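Local coordinates for vacuolar protein-sorting-associated protein 25 (Homo sapiens, PDB 3HTU) that forms part of the ESCRT-II complex, which is required for multivesicular body formation and for sorting endosomal cargo into these bodies, at residues F28-L33 with R74-F79. Residues are numbered along the deposited sequence; the frame is centred on the assembly and turned at random.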
loop_
_atom_site.group_PDB
_atom_site.type_symbol
_atom_site.label_atom_id
_atom_site.label_comp_id
_atom_site.label_asym_id
_atom_site.label_seq_id
_atom_site.Cartn_x
_atom_site.Cartn_y
_atom_site.Cartn_z
ATOM N N PHE A 28 5.693 0.350 -1.245
ATOM C CA PHE A 28 4.572 0.677 -0.354
ATOM C C PHE A 28 4.064 -0.599 0.315
ATOM O O PHE A 28 4.006 -1.636 -0.318
ATOM C CB PHE A 28 3.411 1.312 -1.144
ATOM C CG PHE A 28 3.736 2.623 -1.790
ATOM C CD1 PHE A 28 4.240 2.674 -3.097
ATOM C CD2 PHE A 28 3.521 3.816 -1.117
ATOM C CE1 PHE A 28 4.528 3.869 -3.696
ATOM C CE2 PHE A 28 3.811 5.021 -1.717
ATOM C CZ PHE A 28 4.309 5.051 -3.004
ATOM N N THR A 29 3.703 -0.543 1.597
ATOM C CA THR A 29 2.922 -1.630 2.187
ATOM C C THR A 29 1.512 -1.555 1.599
ATOM O O THR A 29 1.087 -0.508 1.121
ATOM C CB THR A 29 2.915 -1.610 3.760
ATOM O OG1 THR A 29 2.252 -0.433 4.241
ATOM C CG2 THR A 29 4.353 -1.630 4.318
ATOM N N LEU A 30 0.800 -2.673 1.592
ATOM C CA LEU A 30 -0.589 -2.649 1.175
ATOM C C LEU A 30 -1.409 -1.760 2.124
ATOM O O LEU A 30 -2.232 -0.959 1.675
ATOM C CB LEU A 30 -1.174 -4.064 1.153
ATOM C CG LEU A 30 -0.633 -5.104 0.174
ATOM C CD1 LEU A 30 -1.779 -6.053 -0.235
ATOM C CD2 LEU A 30 0.001 -4.477 -1.043
ATOM N N TYR A 31 -1.144 -1.870 3.423
ATOM C CA TYR A 31 -1.869 -1.056 4.419
ATOM C C TYR A 31 -1.776 0.436 4.134
ATOM O O TYR A 31 -2.792 1.119 4.122
ATOM C CB TYR A 31 -1.387 -1.347 5.835
ATOM C CG TYR A 31 -2.097 -0.550 6.924
ATOM C CD1 TYR A 31 -3.337 -0.947 7.414
ATOM C CD2 TYR A 31 -1.507 0.587 7.466
ATOM C CE1 TYR A 31 -3.986 -0.218 8.436
ATOM C CE2 TYR A 31 -2.144 1.334 8.467
ATOM C CZ TYR A 31 -3.380 0.922 8.948
ATOM O OH TYR A 31 -3.989 1.664 9.946
ATOM N N GLU A 32 -0.565 0.950 3.907
ATOM C CA GLU A 32 -0.395 2.401 3.774
ATOM C C GLU A 32 -1.034 2.987 2.527
ATOM O O GLU A 32 -1.360 4.174 2.510
ATOM C CB GLU A 32 1.070 2.822 3.882
ATOM C CG GLU A 32 1.874 2.657 2.591
ATOM C CD GLU A 32 3.293 3.068 2.792
ATOM O OE1 GLU A 32 4.179 2.219 2.633
ATOM O OE2 GLU A 32 3.521 4.228 3.167
ATOM N N LEU A 33 -1.225 2.167 1.495
ATOM C CA LEU A 33 -1.955 2.610 0.305
ATOM C C LEU A 33 -3.413 2.916 0.607
ATOM O O LEU A 33 -3.986 3.820 0.004
ATOM C CB LEU A 33 -1.882 1.583 -0.842
ATOM C CG LEU A 33 -0.599 1.585 -1.692
ATOM C CD1 LEU A 33 -0.607 0.446 -2.735
ATOM C CD2 LEU A 33 -0.332 2.915 -2.387
ATOM N N ARG A 74 4.887 -7.320 3.701
ATOM C CA ARG A 74 3.975 -7.381 2.573
ATOM C C ARG A 74 3.851 -6.020 1.942
ATOM O O ARG A 74 3.859 -4.989 2.636
ATOM C CB ARG A 74 2.563 -7.801 3.015
ATOM C CG ARG A 74 2.407 -9.237 3.477
ATOM C CD ARG A 74 0.948 -9.530 3.860
ATOM N NE ARG A 74 -0.026 -9.311 2.777
ATOM C CZ ARG A 74 -0.365 -10.226 1.868
ATOM N NH1 ARG A 74 0.200 -11.422 1.887
ATOM N NH2 ARG A 74 -1.263 -9.944 0.938
ATOM N N GLY A 75 3.679 -6.011 0.626
ATOM C CA GLY A 75 3.488 -4.752 -0.056
ATOM C C GLY A 75 3.685 -4.856 -1.541
ATOM O O GLY A 75 3.499 -5.921 -2.123
ATOM N N VAL A 76 4.058 -3.738 -2.150
ATOM C CA VAL A 76 4.054 -3.632 -3.588
ATOM C C VAL A 76 5.138 -2.634 -4.020
ATOM O O VAL A 76 5.392 -1.629 -3.335
ATOM C CB VAL A 76 2.623 -3.315 -4.126
ATOM C CG1 VAL A 76 2.100 -1.988 -3.581
ATOM C CG2 VAL A 76 2.566 -3.319 -5.653
ATOM N N LYS A 77 5.824 -2.953 -5.120
ATOM C CA LYS A 77 6.707 -1.968 -5.760
ATOM C C LYS A 77 6.116 -1.567 -7.086
ATOM O O LYS A 77 5.698 -2.411 -7.864
ATOM C CB LYS A 77 8.124 -2.520 -5.944
ATOM C CG LYS A 77 9.129 -1.543 -6.608
ATOM C CD LYS A 77 10.559 -2.074 -6.440
ATOM C CE LYS A 77 11.614 -1.222 -7.165
ATOM N NZ LYS A 77 12.983 -1.837 -7.019
ATOM N N PHE A 78 6.098 -0.266 -7.350
ATOM C CA PHE A 78 5.613 0.262 -8.625
ATOM C C PHE A 78 6.778 0.613 -9.530
ATOM O O PHE A 78 7.843 0.999 -9.067
ATOM C CB PHE A 78 4.732 1.484 -8.410
ATOM C CG PHE A 78 3.480 1.196 -7.619
ATOM C CD1 PHE A 78 3.467 1.358 -6.228
ATOM C CD2 PHE A 78 2.326 0.744 -8.258
ATOM C CE1 PHE A 78 2.311 1.080 -5.493
ATOM C CE2 PHE A 78 1.164 0.459 -7.527
ATOM C CZ PHE A 78 1.163 0.629 -6.154
ATOM N N PHE A 79 6.551 0.443 -10.821
ATOM C CA PHE A 79 7.564 0.671 -11.855
ATOM C C PHE A 79 7.002 1.661 -12.859
ATOM O O PHE A 79 7.694 2.284 -13.633
ATOM C CB PHE A 79 7.937 -0.653 -12.543
ATOM C CG PHE A 79 8.421 -1.694 -11.590
ATOM C CD1 PHE A 79 7.547 -2.687 -11.129
ATOM C CD2 PHE A 79 9.729 -1.675 -11.115
ATOM C CE1 PHE A 79 7.977 -3.665 -10.229
ATOM C CE2 PHE A 79 10.162 -2.646 -10.202
ATOM C CZ PHE A 79 9.264 -3.639 -9.752
ATOM O OXT PHE A 79 5.806 1.897 -12.920
#
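Phe28 and Phe78 each carry CG anti to their carbonyl carbon (chi1 -63° in both), and this brings the two rings together: Phe28 CD1 comes to 3.5 Å from Phe78 CE1, at the edge of the Phe78 ring, with the planes inclined at 69°. Leu33 CD1 meets the same ring tip to tip, 3.9 Å from Phe78 CZ, while Val76 CG2 lies over one face near the rim. Beneath the aromatic pair, Phe28 and Val76 form an antiparallel hydrogen-bonded pair; Phe28 N gives to Val76 O at 2.9 Å and Val76 N gives to Phe28 O at 2.8 Å. Val76 CG1 then packs 3.7 Å from Leu33 CD1, crossing it at about a right angle. Leu30 CD2 settles against the backbone at Gly75 CA, 3.6 Å away, where a side chain would run into Phe28 O. Just past the paired strand, Thr29 N-caps helix 30-35: its OG1 accepts from Glu32 N at 3.2 Å, and Glu32 OE1 takes Thr29 N on its anti lone pair, completing a capping box. Thr29 OG1 and Glu32 OE1 also bind acidic and basic side chains, respectively, of another protein's chain. Behind the rings, helix 7-19 supplies Val18 to both phenylalanines and Ile14 to Phe78, whereas Leu30 leans on Leu53 and Leu56 of helix 49-61. An alanine in place of Phe78 would probably leave a gap between Phe28, Leu33 and helix 7-19, letting the Phe28 ring shift. In this C-terminal winged-helix domain of VPS25, the contact thus ties the short helix to the sheet through an apolar core, while the polar groups of its cap serve both the helix start and the partner protein.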